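Local structure of uncharacterized protein YqbN (Bacillus subtilis, 3KLU) at residues Y10-S13 and F14-P17; D55-E58 and K59-T62; Q79-Y82 and A83-V87; Y104-D108 and P109-A113; L117-G120 and G121-A124. The protein is of unknown function but probably serves as an XkdN-like chaperone in the assembly of phage tails. All coordinates share one frame; numbering follows the deposited sequence.

Contact 1: Y10-S13 and F14-P17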
loop_
_atom_site.group_PDB
_atom_site.type_symbol
_atom_site.label_atom_id
_atom_site.label_comp_id
_atom_site.label_asym_id
_atom_site.label_seq_id
_atom_site.Cartn_x
_atom_site.Cartn_y
_atom_site.Cartn_z
ATOM N N TYR A 10 30.068 -21.361 1.044
ATOM C CA TYR A 10 29.285 -20.160 1.309
ATOM C C TYR A 10 28.215 -20.375 2.380
ATOM O O TYR A 10 27.530 -21.402 2.389
ATOM C CB TYR A 10 28.637 -19.704 0.010
ATOM C CG TYR A 10 29.624 -19.113 -0.964
ATOM C CD1 TYR A 10 30.265 -17.910 -0.677
ATOM C CD2 TYR A 10 29.901 -19.732 -2.182
ATOM C CE1 TYR A 10 31.150 -17.331 -1.569
ATOM C CE2 TYR A 10 30.797 -19.152 -3.091
ATOM C CZ TYR A 10 31.414 -17.949 -2.768
ATOM O OH TYR A 10 32.304 -17.352 -3.626
ATOM N N ASP A 11 28.071 -19.390 3.268
ATOM C CA ASP A 11 27.114 -19.452 4.382
ATOM C C ASP A 11 25.742 -18.846 4.050
ATOM O O ASP A 11 25.533 -17.639 4.115
ATOM C CB ASP A 11 27.694 -18.742 5.603
ATOM C CG ASP A 11 26.776 -18.810 6.795
ATOM O OD1 ASP A 11 25.606 -19.202 6.648
ATOM O OD2 ASP A 11 27.224 -18.461 7.897
ATOM N N LEU A 12 24.798 -19.709 3.743
ATOM C CA LEU A 12 23.484 -19.278 3.362
ATOM C C LEU A 12 22.463 -19.056 4.501
ATOM O O LEU A 12 21.295 -18.726 4.238
ATOM C CB LEU A 12 22.948 -20.302 2.350
ATOM C CG LEU A 12 23.868 -20.489 1.135
ATOM C CD1 LEU A 12 23.362 -21.590 0.236
ATOM C CD2 LEU A 12 23.927 -19.204 0.347
ATOM N N SER A 13 22.851 -19.233 5.755
ATOM C CA SER A 13 21.883 -19.037 6.828
ATOM C C SER A 13 21.310 -17.608 6.812
ATOM O O SER A 13 20.150 -17.392 7.169
ATOM C CB SER A 13 22.553 -19.310 8.164
ATOM O OG SER A 13 23.733 -18.530 8.263
ATOM N N PHE A 14 22.120 -16.648 6.362
ATOM C CA PHE A 14 21.725 -15.243 6.327
ATOM C C PHE A 14 20.597 -14.894 5.389
ATOM O O PHE A 14 19.974 -13.847 5.537
ATOM C CB PHE A 14 22.902 -14.361 5.961
ATOM C CG PHE A 14 24.088 -14.575 6.827
ATOM C CD1 PHE A 14 23.942 -14.629 8.211
ATOM C CD2 PHE A 14 25.347 -14.765 6.267
ATOM C CE1 PHE A 14 25.037 -14.871 9.011
ATOM C CE2 PHE A 14 26.434 -15.005 7.059
ATOM C CZ PHE A 14 26.287 -15.060 8.437
ATOM N N PHE A 15 20.344 -15.738 4.404
ATOM C CA PHE A 15 19.273 -15.471 3.473
ATOM C C PHE A 15 18.068 -16.332 3.802
ATOM O O PHE A 15 17.215 -16.585 2.937
ATOM C CB PHE A 15 19.763 -15.753 2.066
ATOM C CG PHE A 15 21.000 -14.995 1.718
ATOM C CD1 PHE A 15 20.941 -13.644 1.425
ATOM C CD2 PHE A 15 22.239 -15.608 1.775
ATOM C CE1 PHE A 15 22.126 -12.914 1.204
ATOM C CE2 PHE A 15 23.393 -14.891 1.556
ATOM C CZ PHE A 15 23.337 -13.557 1.276
HETATM N N MSE A 16 17.960 -16.777 5.042
HETATM C CA MSE A 16 16.813 -17.576 5.381
HETATM C C MSE A 16 15.982 -16.977 6.485
HETATM O O MSE A 16 16.497 -16.272 7.345
HETATM C CB MSE A 16 17.264 -18.977 5.695
HETATM C CG MSE A 16 17.604 -19.684 4.428
HETATM SE SE MSE A 16 18.408 -21.369 4.788
HETATM C CE MSE A 16 19.626 -21.563 3.273
ATOM N N PRO A 17 14.672 -17.260 6.469
ATOM C CA PRO A 17 13.663 -16.781 7.427
ATOM C C PRO A 17 14.131 -16.679 8.877
ATOM O O PRO A 17 13.856 -15.693 9.560
ATOM C CB PRO A 17 12.504 -17.760 7.234
ATOM C CG PRO A 17 13.197 -19.017 6.771
ATOM C CD PRO A 17 14.184 -18.467 5.776
#
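Phe-14 and Asp-11 cross at about a right angle, and the carboxylate is inclined by 30° to the aromatic plane. Asp-11 OD2 approaches the far part of the ring, 3.6 Å from Phe-14 CZ. Ser-13 OG lies over one face, displaced toward the rim and 3.9 Å from Phe-14 CD1, and Asp-11 OD1 sits over that ring face as well. The carboxylate owes its place to an Asx turn: with Asp-11 CG anti to its own nitrogen (chi1 -178°), OD1 accepts from Ser-13 N at 2.9 Å. The same oxygen receives Ser-13 OG at 2.6 Å, on its syn side, so two bonds grip it and restrain the rotation of the acid group.

On the backbone, a short 3-10 turn follows. Phe-15 N bonds to Leu-12 O at 3.1 Å, and Met-16 N bonds to Ser-13 O. Leu-12 meets two apolar partners: its CD2 approaches CD2 of Phe-15, and its CB is 3.7 Å from CE of selenomethionine Met-16. The latter residue is poorly ordered, which makes its position less certain.

The whole turn is exposed and belongs to the N-terminal loop that precedes strand 26-28. It lies far from the helices: its nearest atoms remain about 17 Å from those of residues 55-62 in and after helix 51-60.

Contact 2: D55-E58 and K59-T62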
loop_
_atom_site.group_PDB
_atom_site.type_symbol
_atom_site.label_atom_id
_atom_site.label_comp_id
_atom_site.label_asym_id
_atom_site.label_seq_id
_atom_site.Cartn_x
_atom_site.Cartn_y
_atom_site.Cartn_z
ATOM N N ASP A 55 3.945 -9.737 -8.646
ATOM C CA ASP A 55 3.883 -10.452 -9.904
ATOM C C ASP A 55 2.458 -10.814 -10.246
ATOM O O ASP A 55 2.014 -10.548 -11.348
ATOM C CB ASP A 55 4.739 -11.708 -9.856
ATOM C CG ASP A 55 6.213 -11.408 -10.038
ATOM O OD1 ASP A 55 6.533 -10.457 -10.787
ATOM O OD2 ASP A 55 7.047 -12.129 -9.449
ATOM N N GLU A 56 1.727 -11.420 -9.321
ATOM C CA GLU A 56 0.354 -11.748 -9.653
ATOM C C GLU A 56 -0.423 -10.476 -9.984
ATOM O O GLU A 56 -1.360 -10.510 -10.773
ATOM C CB GLU A 56 -0.372 -12.430 -8.515
ATOM C CG GLU A 56 0.463 -13.176 -7.546
ATOM C CD GLU A 56 -0.414 -13.689 -6.439
ATOM O OE1 GLU A 56 0.049 -13.829 -5.285
ATOM O OE2 GLU A 56 -1.592 -13.958 -6.735
ATOM N N LEU A 57 -0.059 -9.353 -9.380
ATOM C CA LEU A 57 -0.785 -8.137 -9.693
ATOM C C LEU A 57 -0.497 -7.680 -11.108
ATOM O O LEU A 57 -1.392 -7.184 -11.804
ATOM C CB LEU A 57 -0.447 -7.006 -8.708
ATOM C CG LEU A 57 -1.124 -7.242 -7.357
ATOM C CD1 LEU A 57 -0.608 -6.255 -6.298
ATOM C CD2 LEU A 57 -2.658 -7.152 -7.562
ATOM N N GLU A 58 0.744 -7.837 -11.545
ATOM C CA GLU A 58 1.071 -7.393 -12.892
ATOM C C GLU A 58 0.276 -8.213 -13.878
ATOM O O GLU A 58 -0.372 -7.667 -14.766
ATOM C CB GLU A 58 2.549 -7.554 -13.190
ATOM C CG GLU A 58 2.969 -6.661 -14.320
ATOM C CD GLU A 58 4.229 -7.131 -14.985
ATOM O OE1 GLU A 58 5.193 -7.478 -14.266
ATOM O OE2 GLU A 58 4.256 -7.141 -16.233
ATOM N N LYS A 59 0.347 -9.528 -13.706
ATOM C CA LYS A 59 -0.380 -10.479 -14.537
ATOM C C LYS A 59 -1.848 -10.057 -14.577
ATOM O O LYS A 59 -2.436 -9.860 -15.643
ATOM C CB LYS A 59 -0.227 -11.869 -13.920
ATOM C CG LYS A 59 -1.319 -12.861 -14.253
ATOM C CD LYS A 59 -1.066 -14.166 -13.506
ATOM C CE LYS A 59 -2.261 -15.121 -13.567
ATOM N NZ LYS A 59 -3.483 -14.601 -12.877
ATOM N N GLU A 60 -2.410 -9.907 -13.385
ATOM C CA GLU A 60 -3.786 -9.489 -13.163
ATOM C C GLU A 60 -4.172 -8.192 -13.895
ATOM O O GLU A 60 -5.349 -7.967 -14.162
ATOM C CB GLU A 60 -3.971 -9.302 -11.663
ATOM C CG GLU A 60 -5.353 -9.523 -11.104
ATOM C CD GLU A 60 -5.292 -9.929 -9.633
ATOM O OE1 GLU A 60 -4.774 -11.033 -9.348
ATOM O OE2 GLU A 60 -5.746 -9.152 -8.761
ATOM N N ASN A 61 -3.197 -7.344 -14.216
ATOM C CA ASN A 61 -3.489 -6.083 -14.907
ATOM C C ASN A 61 -2.842 -5.931 -16.270
ATOM O O ASN A 61 -2.558 -4.820 -16.733
ATOM C CB ASN A 61 -3.119 -4.896 -14.018
ATOM C CG ASN A 61 -4.040 -4.780 -12.825
ATOM O OD1 ASN A 61 -5.043 -4.085 -12.875
ATOM N ND2 ASN A 61 -3.719 -5.496 -11.751
ATOM N N THR A 62 -2.612 -7.066 -16.913
ATOM C CA THR A 62 -2.021 -7.088 -18.236
ATOM C C THR A 62 -2.933 -7.858 -19.183
ATOM O O THR A 62 -3.655 -8.776 -18.771
ATOM C CB THR A 62 -0.637 -7.745 -18.214
ATOM O OG1 THR A 62 -0.466 -8.458 -16.988
ATOM C CG2 THR A 62 0.445 -6.704 -18.337
#
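Asn-61 folds its side chain back to the carbonyl oxygen of Leu-57, ending helix 51-60 with a side-chain-to-backbone bond. Asn-61 ND2 reaches Leu-57 O at 2.9 Å with a nearly straight N-H angle of 176°, and the acceptor lies essentially in the amide plane. The torsion that permits this sets CG beside the backbone N (chi1 -69°). Meanwhile Asn-61 N bonds to Glu-58 O at 2.9 Å and only weakly to Leu-57 O, which shows the helical pattern tightening as the helix stops. Two residues earlier the pattern is still regular: Lys-59 N meets Asp-55 O at 3.1 Å.

Glu-60 runs at a slant past Leu-57, and its OE2 stands 3.9 Å from Leu-57 CD2. That oxygen forms a salt bridge with Arg-84 of helix 78-89, while Glu-56 pairs with Arg-53. The two glutamates are therefore each matched by a base, although Glu-56 OE2 and Glu-60 OE1 are 5.1 Å apart. Leu-57 itself is buried against Phe-81 of the next helix. Beyond the last turn, Thr-62 OG1 is modelled 2.4 Å from Glu-58 O, a separation so short that the bond's length is doubtful.

Contact 3: Q79-Y82 and A83-V87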
loop_
_atom_site.group_PDB
_atom_site.type_symbol
_atom_site.label_atom_id
_atom_site.label_comp_id
_atom_site.label_asym_id
_atom_site.label_seq_id
_atom_site.Cartn_x
_atom_site.Cartn_y
_atom_site.Cartn_z
ATOM N N GLN A 79 -1.780 2.223 -14.241
ATOM C CA GLN A 79 -2.544 3.034 -13.317
ATOM C C GLN A 79 -3.181 2.137 -12.262
ATOM O O GLN A 79 -3.026 2.331 -11.057
ATOM C CB GLN A 79 -3.646 3.756 -14.100
ATOM C CG GLN A 79 -4.127 5.070 -13.497
ATOM C CD GLN A 79 -3.260 6.250 -13.914
ATOM O OE1 GLN A 79 -2.050 6.272 -13.659
ATOM N NE2 GLN A 79 -3.876 7.238 -14.562
ATOM N N ARG A 80 -3.908 1.156 -12.767
ATOM C CA ARG A 80 -4.630 0.205 -11.974
ATOM C C ARG A 80 -3.695 -0.698 -11.186
ATOM O O ARG A 80 -3.929 -1.003 -10.024
ATOM C CB ARG A 80 -5.474 -0.624 -12.905
ATOM C CG ARG A 80 -6.346 -1.566 -12.217
ATOM C CD ARG A 80 -7.506 -0.837 -11.657
ATOM N NE ARG A 80 -8.293 -1.744 -10.842
ATOM C CZ ARG A 80 -9.338 -1.375 -10.120
ATOM N NH1 ARG A 80 -9.721 -0.103 -10.125
ATOM N NH2 ARG A 80 -9.978 -2.279 -9.385
ATOM N N PHE A 81 -2.645 -1.146 -11.860
ATOM C CA PHE A 81 -1.611 -2.006 -11.294
ATOM C C PHE A 81 -0.993 -1.347 -10.068
ATOM O O PHE A 81 -0.954 -1.936 -8.989
ATOM C CB PHE A 81 -0.548 -2.237 -12.368
ATOM C CG PHE A 81 0.698 -2.902 -11.879
ATOM C CD1 PHE A 81 0.639 -4.084 -11.169
ATOM C CD2 PHE A 81 1.945 -2.364 -12.196
ATOM C CE1 PHE A 81 1.802 -4.738 -10.779
ATOM C CE2 PHE A 81 3.124 -3.005 -11.812
ATOM C CZ PHE A 81 3.053 -4.204 -11.097
ATOM N N TYR A 82 -0.540 -0.114 -10.223
ATOM C CA TYR A 82 0.077 0.586 -9.115
ATOM C C TYR A 82 -0.883 0.868 -7.971
ATOM O O TYR A 82 -0.529 0.776 -6.796
ATOM C CB TYR A 82 0.711 1.881 -9.623
ATOM C CG TYR A 82 1.839 1.601 -10.567
ATOM C CD1 TYR A 82 2.718 0.564 -10.301
ATOM C CD2 TYR A 82 2.040 2.362 -11.725
ATOM C CE1 TYR A 82 3.778 0.273 -11.150
ATOM C CE2 TYR A 82 3.111 2.080 -12.595
ATOM C CZ TYR A 82 3.977 1.023 -12.286
ATOM O OH TYR A 82 5.055 0.690 -13.083
ATOM N N ALA A 83 -2.115 1.192 -8.330
ATOM C CA ALA A 83 -3.116 1.502 -7.333
ATOM C C ALA A 83 -3.348 0.256 -6.487
ATOM O O ALA A 83 -3.412 0.333 -5.250
ATOM C CB ALA A 83 -4.427 1.965 -8.011
ATOM N N ARG A 84 -3.479 -0.890 -7.148
ATOM C CA ARG A 84 -3.707 -2.121 -6.420
ATOM C C ARG A 84 -2.512 -2.364 -5.498
ATOM O O ARG A 84 -2.683 -2.792 -4.372
ATOM C CB ARG A 84 -3.861 -3.304 -7.376
ATOM C CG ARG A 84 -4.715 -3.072 -8.599
ATOM C CD ARG A 84 -6.163 -3.454 -8.412
ATOM N NE ARG A 84 -6.340 -4.721 -7.700
ATOM C CZ ARG A 84 -6.098 -5.927 -8.199
ATOM N NH1 ARG A 84 -5.651 -6.073 -9.442
ATOM N NH2 ARG A 84 -6.328 -7.001 -7.447
ATOM N N ILE A 85 -1.295 -2.082 -5.958
ATOM C CA ILE A 85 -0.112 -2.293 -5.111
ATOM C C ILE A 85 -0.217 -1.446 -3.829
ATOM O O ILE A 85 0.049 -1.939 -2.686
ATOM C CB ILE A 85 1.202 -1.894 -5.847
ATOM C CG1 ILE A 85 1.440 -2.793 -7.062
ATOM C CG2 ILE A 85 2.369 -1.982 -4.879
ATOM C CD1 ILE A 85 2.712 -2.448 -7.879
ATOM N N ALA A 86 -0.592 -0.175 -4.028
ATOM C CA ALA A 86 -0.745 0.781 -2.934
ATOM C C ALA A 86 -1.804 0.307 -1.938
ATOM O O ALA A 86 -1.573 0.320 -0.714
ATOM C CB ALA A 86 -1.128 2.183 -3.494
ATOM N N VAL A 87 -2.965 -0.106 -2.455
ATOM C CA VAL A 87 -4.016 -0.601 -1.581
ATOM C C VAL A 87 -3.455 -1.707 -0.673
ATOM O O VAL A 87 -3.619 -1.654 0.527
ATOM C CB VAL A 87 -5.221 -1.139 -2.418
ATOM C CG1 VAL A 87 -6.151 -2.052 -1.541
ATOM C CG2 VAL A 87 -6.051 0.049 -2.924
#
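Ile-85 and Phe-81, one helical turn apart, make a CH-pi contact. Ile-85 CD1 lies 3.9 Å from the centroid of the Phe-81 ring and 19° off the ring normal, so the methyl lies over the face, displaced somewhat toward the rim. Tyr-82 meets the same methyl differently: Ile-85 CD1 sits in the plane of its ring, at the edge, 3.9 Å from Tyr-82 CD1, and the two side chains run side by side in one direction. A fully extended Ile-85 chain (chi2 179°) carries CD1 out to meet the face of Phe-81 and the edge of Tyr-82.

Backbone bonding is that of a continuous alpha-helix. Ala-83 N reaches Gln-79 O at 3.1 Å, Ile-85 N reaches Phe-81 O at 3.1 Å, and Ala-86 N reaches Tyr-82 O at 2.9 Å.

The charged side chains form a third group. Arg-80 and Arg-84 cross obliquely, with Arg-80 NE 3.7 Å from Arg-84 CD and the guanidinium planes 33° apart. Arg-80 O and Arg-84 CG are modelled too close, so the local placement is doubtful. The two bases diverge to separate acids, Arg-80 to Asp-108 and Arg-84 to Glu-60.

Apolar and charged chemistry thus work together here. Buried Phe-81 faces Ile-54 of helix 51-60, Ala-83 and Ala-86 face helix 120-133, and both arginines add packing on Val-110 to their charge pairing. The two like charges, 4.7 Å apart between Arg-80 NH2 and Arg-84 NE, are probably made tolerable by a carboxylate for each.

Contact 4: Y104-D108 and P109-A113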
loop_
_atom_site.group_PDB
_atom_site.type_symbol
_atom_site.label_atom_id
_atom_site.label_comp_id
_atom_site.label_asym_id
_atom_site.label_seq_id
_atom_site.Cartn_x
_atom_site.Cartn_y
_atom_site.Cartn_z
ATOM N N TYR A 104 -18.323 4.289 1.755
ATOM C CA TYR A 104 -18.076 5.090 0.580
ATOM C C TYR A 104 -18.839 4.575 -0.611
ATOM O O TYR A 104 -18.709 5.092 -1.719
ATOM C CB TYR A 104 -16.578 5.141 0.314
ATOM C CG TYR A 104 -15.896 6.126 1.231
ATOM C CD1 TYR A 104 -15.768 7.470 0.872
ATOM C CD2 TYR A 104 -15.411 5.722 2.472
ATOM C CE1 TYR A 104 -15.173 8.379 1.710
ATOM C CE2 TYR A 104 -14.813 6.622 3.328
ATOM C CZ TYR A 104 -14.694 7.955 2.943
ATOM O OH TYR A 104 -14.109 8.859 3.811
ATOM N N LYS A 105 -19.634 3.545 -0.371
ATOM C CA LYS A 105 -20.461 2.944 -1.395
ATOM C C LYS A 105 -19.793 2.505 -2.703
ATOM O O LYS A 105 -20.169 2.932 -3.792
ATOM C CB LYS A 105 -21.647 3.868 -1.672
ATOM C CG LYS A 105 -22.568 4.003 -0.449
ATOM C CD LYS A 105 -22.984 5.446 -0.199
ATOM C CE LYS A 105 -23.784 5.575 1.109
ATOM N NZ LYS A 105 -23.132 4.919 2.309
ATOM N N THR A 106 -18.776 1.662 -2.575
ATOM C CA THR A 106 -18.110 1.082 -3.740
ATOM C C THR A 106 -17.310 -0.139 -3.288
ATOM O O THR A 106 -16.698 -0.147 -2.216
ATOM C CB THR A 106 -17.219 2.093 -4.488
ATOM O OG1 THR A 106 -16.512 1.412 -5.532
ATOM C CG2 THR A 106 -16.242 2.784 -3.536
ATOM N N GLU A 107 -17.380 -1.203 -4.079
ATOM C CA GLU A 107 -16.676 -2.428 -3.745
ATOM C C GLU A 107 -15.260 -2.411 -4.312
ATOM O O GLU A 107 -14.466 -3.326 -4.061
ATOM C CB GLU A 107 -17.455 -3.626 -4.270
ATOM C CG GLU A 107 -18.753 -3.831 -3.568
ATOM C CD GLU A 107 -18.578 -4.146 -2.106
ATOM O OE1 GLU A 107 -17.835 -5.087 -1.780
ATOM O OE2 GLU A 107 -19.184 -3.447 -1.273
ATOM N N ASP A 108 -14.947 -1.358 -5.056
ATOM C CA ASP A 108 -13.620 -1.214 -5.647
ATOM C C ASP A 108 -12.693 -0.505 -4.662
ATOM O O ASP A 108 -12.815 0.713 -4.449
ATOM C CB ASP A 108 -13.698 -0.414 -6.930
ATOM C CG ASP A 108 -12.400 -0.447 -7.708
ATOM O OD1 ASP A 108 -11.454 -1.136 -7.256
ATOM O OD2 ASP A 108 -12.327 0.224 -8.767
ATOM N N PRO A 109 -11.758 -1.264 -4.051
ATOM C CA PRO A 109 -10.803 -0.738 -3.077
ATOM C C PRO A 109 -10.009 0.449 -3.617
ATOM O O PRO A 109 -9.628 1.338 -2.852
ATOM C CB PRO A 109 -9.921 -1.948 -2.748
ATOM C CG PRO A 109 -10.797 -3.126 -3.094
ATOM C CD PRO A 109 -11.470 -2.680 -4.353
ATOM N N VAL A 110 -9.770 0.484 -4.918
ATOM C CA VAL A 110 -9.040 1.599 -5.508
ATOM C C VAL A 110 -9.938 2.843 -5.538
ATOM O O VAL A 110 -9.468 3.979 -5.404
ATOM C CB VAL A 110 -8.584 1.265 -6.947
ATOM C CG1 VAL A 110 -8.061 2.537 -7.652
ATOM C CG2 VAL A 110 -7.487 0.170 -6.899
ATOM N N GLU A 111 -11.232 2.632 -5.692
ATOM C CA GLU A 111 -12.190 3.754 -5.719
ATOM C C GLU A 111 -12.348 4.220 -4.256
ATOM O O GLU A 111 -12.436 5.415 -3.974
ATOM C CB GLU A 111 -13.535 3.270 -6.309
ATOM C CG GLU A 111 -14.580 4.324 -6.611
ATOM C CD GLU A 111 -14.048 5.514 -7.373
ATOM O OE1 GLU A 111 -13.212 5.361 -8.301
ATOM O OE2 GLU A 111 -14.500 6.630 -7.036
ATOM N N VAL A 112 -12.351 3.266 -3.328
ATOM C CA VAL A 112 -12.432 3.630 -1.933
ATOM C C VAL A 112 -11.262 4.583 -1.679
ATOM O O VAL A 112 -11.428 5.632 -1.072
ATOM C CB VAL A 112 -12.251 2.411 -0.958
ATOM C CG1 VAL A 112 -12.404 2.930 0.507
ATOM C CG2 VAL A 112 -13.252 1.313 -1.231
ATOM N N ALA A 113 -10.076 4.217 -2.145
ATOM C CA ALA A 113 -8.919 5.088 -1.937
ATOM C C ALA A 113 -9.133 6.484 -2.535
ATOM O O ALA A 113 -8.837 7.494 -1.884
ATOM C CB ALA A 113 -7.619 4.445 -2.537
#
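Asp-108 O accepts Val-112 N at 2.8 Å, opening helix 109-116 with Asp-108 as N-cap and Pro-109 as the first helical residue. Ahead of it the chain leaves helix 98-103 through a Schellman motif at Lys-105, whose phi is positive (53°), and then makes an ST turn in which Thr-106 OG1 accepts Asp-108 N at 3.2 Å.

The side-chain cap is modest. A trans first torsion in Asp-108 (chi1 -170°) swings the carboxylate toward the helix start and brings OD1 3.3 Å from Val-110 N, a weak bond. Because OD1 is also the oxygen that pairs with Arg-80, it serves both the helix start and another helix. Glu-111 passes across Thr-106 at about a right angle: Thr-106 OG1 is 3.6 Å from Glu-111 CB, and Thr-106 CG2 is 3.8 Å from Glu-111 CG. Glu-111 CB also touches Asp-108 CB, at 3.7 Å. The glutamate chain then bends at chi2, its OE2 pairing with Arg-115, and its OE1 stays 5.2 Å from Asp-108 OD2. Val-112 CG2 also lies 4.1 Å from Thr-106 CG2.

Outward, Val-110 lies on Tyr-123 of helix 120-133 and on Ala-83 of helix 78-89, Pro-109 touches Val-87, and Ala-113 reaches Trp-126. The first turn of helix 109-116 thus packs on helices 78-89 and 120-133.

Contact 5: L117-G120 and G121-A124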
loop_
_atom_site.group_PDB
_atom_site.type_symbol
_atom_site.label_atom_id
_atom_site.label_comp_id
_atom_site.label_asym_id
_atom_site.label_seq_id
_atom_site.Cartn_x
_atom_site.Cartn_y
_atom_site.Cartn_z
ATOM N N LEU A 117 -8.869 9.627 -0.105
ATOM C CA LEU A 117 -7.810 10.620 -0.353
ATOM C C LEU A 117 -8.377 11.559 -1.449
ATOM O O LEU A 117 -7.869 11.620 -2.578
ATOM C CB LEU A 117 -6.542 9.890 -0.841
ATOM C CG LEU A 117 -5.988 8.886 0.197
ATOM C CD1 LEU A 117 -5.045 7.889 -0.450
ATOM C CD2 LEU A 117 -5.272 9.624 1.286
ATOM N N SER A 118 -9.443 12.275 -1.107
ATOM C CA SER A 118 -10.118 13.133 -2.090
ATOM C C SER A 118 -9.434 14.423 -2.542
ATOM O O SER A 118 -9.980 15.166 -3.351
ATOM C CB SER A 118 -11.532 13.432 -1.610
ATOM O OG SER A 118 -11.506 13.919 -0.287
ATOM N N VAL A 119 -8.249 14.701 -2.005
ATOM C CA VAL A 119 -7.476 15.847 -2.424
ATOM C C VAL A 119 -6.389 15.270 -3.335
ATOM O O VAL A 119 -5.608 14.407 -2.914
ATOM C CB VAL A 119 -6.882 16.553 -1.240
ATOM C CG1 VAL A 119 -5.897 17.604 -1.703
ATOM C CG2 VAL A 119 -8.020 17.207 -0.449
ATOM N N GLY A 120 -6.378 15.729 -4.590
ATOM C CA GLY A 120 -5.449 15.238 -5.577
ATOM C C GLY A 120 -4.075 14.874 -5.067
ATOM O O GLY A 120 -3.649 13.704 -5.144
ATOM N N GLY A 121 -3.372 15.885 -4.559
ATOM C CA GLY A 121 -2.023 15.687 -4.050
ATOM C C GLY A 121 -1.903 14.525 -3.074
ATOM O O GLY A 121 -0.932 13.793 -3.144
ATOM N N GLU A 122 -2.878 14.348 -2.179
ATOM C CA GLU A 122 -2.818 13.257 -1.207
ATOM C C GLU A 122 -2.811 11.918 -1.931
ATOM O O GLU A 122 -2.040 11.018 -1.625
ATOM C CB GLU A 122 -4.031 13.271 -0.268
ATOM C CG GLU A 122 -4.197 14.540 0.548
ATOM C CD GLU A 122 -5.537 14.552 1.293
ATOM O OE1 GLU A 122 -6.475 13.840 0.839
ATOM O OE2 GLU A 122 -5.653 15.272 2.325
ATOM N N TYR A 123 -3.710 11.780 -2.883
ATOM C CA TYR A 123 -3.779 10.543 -3.603
ATOM C C TYR A 123 -2.471 10.225 -4.335
ATOM O O TYR A 123 -1.988 9.079 -4.333
ATOM C CB TYR A 123 -4.897 10.607 -4.609
ATOM C CG TYR A 123 -5.086 9.287 -5.266
ATOM C CD1 TYR A 123 -5.789 8.265 -4.623
ATOM C CD2 TYR A 123 -4.530 9.029 -6.506
ATOM C CE1 TYR A 123 -5.931 6.992 -5.226
ATOM C CE2 TYR A 123 -4.665 7.766 -7.122
ATOM C CZ TYR A 123 -5.364 6.757 -6.479
ATOM O OH TYR A 123 -5.513 5.534 -7.081
ATOM N N ALA A 124 -1.894 11.239 -4.973
ATOM C CA ALA A 124 -0.667 11.023 -5.732
ATOM C C ALA A 124 0.448 10.678 -4.776
ATOM O O ALA A 124 1.263 9.821 -5.062
ATOM C CB ALA A 124 -0.314 12.273 -6.542
#
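Glu-122 folds its carboxylate back along Val-119, and the firmest polar partner of that group lies outside the turn: Ser-31 OG is hydrogen-bonded to OE2, connecting the helix start to the loop that follows strand 26-28. Arg-33 of that loop is modelled in a salt bridge with OE1, but this oxygen is too close to an atom elsewhere in the model, so the bridge is less certain. The same doubt attaches to the weak bond that OE1 takes from Val-119 N at 3.5 Å.

Backbone bonds are clearer. Tyr-123 N bonds to Val-119 O at 3.2 Å with an N-H angle of 162°, and Ala-124 N bonds to Gly-120 O at 3.0 Å, so two successive i to i+4 bonds establish the first turn of helix 120-133. Glu-122 N makes a further, weak bond to Val-119 O.

Packing surrounds these bonds. Val-119 slants across the Glu-122 chain, with Val-119 CB 3.8 Å from Glu-122 CG. Leu-117 touches two helical residues: its CD2 is 4.2 Å from Glu-122 CB, and its CB comes to the edge of the Tyr-123 ring, near the ring plane, 4.2 Å from CD1. The ring of Tyr-123 also meets Ala-113 and Lys-114 of helix 109-116, while Leu-117 packs on Ile-30 and Phe-34.

Such a geometry marks the start of a helix after a tight interhelical link. Val-119 is the N-cap, and Glu-122, three residues on, offers its N-H a weak and uncertain side-chain acceptor.

Overall arrangement
From the N terminus, contact 1 closes a turn in the loop before strand 26-28 and touches none of the others. After strands 26-28 and 44-46, contact 2 finishes helix 51-60. Contact 3 lies within helix 78-89, just ahead of strand 90-92, and touches contacts 2, 4 and 5. Contact 4 closes the loop between helices 98-103 and 109-116, and contact 5 the short link from there to helix 120-133. All five follow in series along the chain, without nesting or crossing. Salt bridges join contact 3 to contacts 2 and 4, whereas contact 5 meets contacts 3 and 4 through packing of the Tyr-123 ring and hydroxyl.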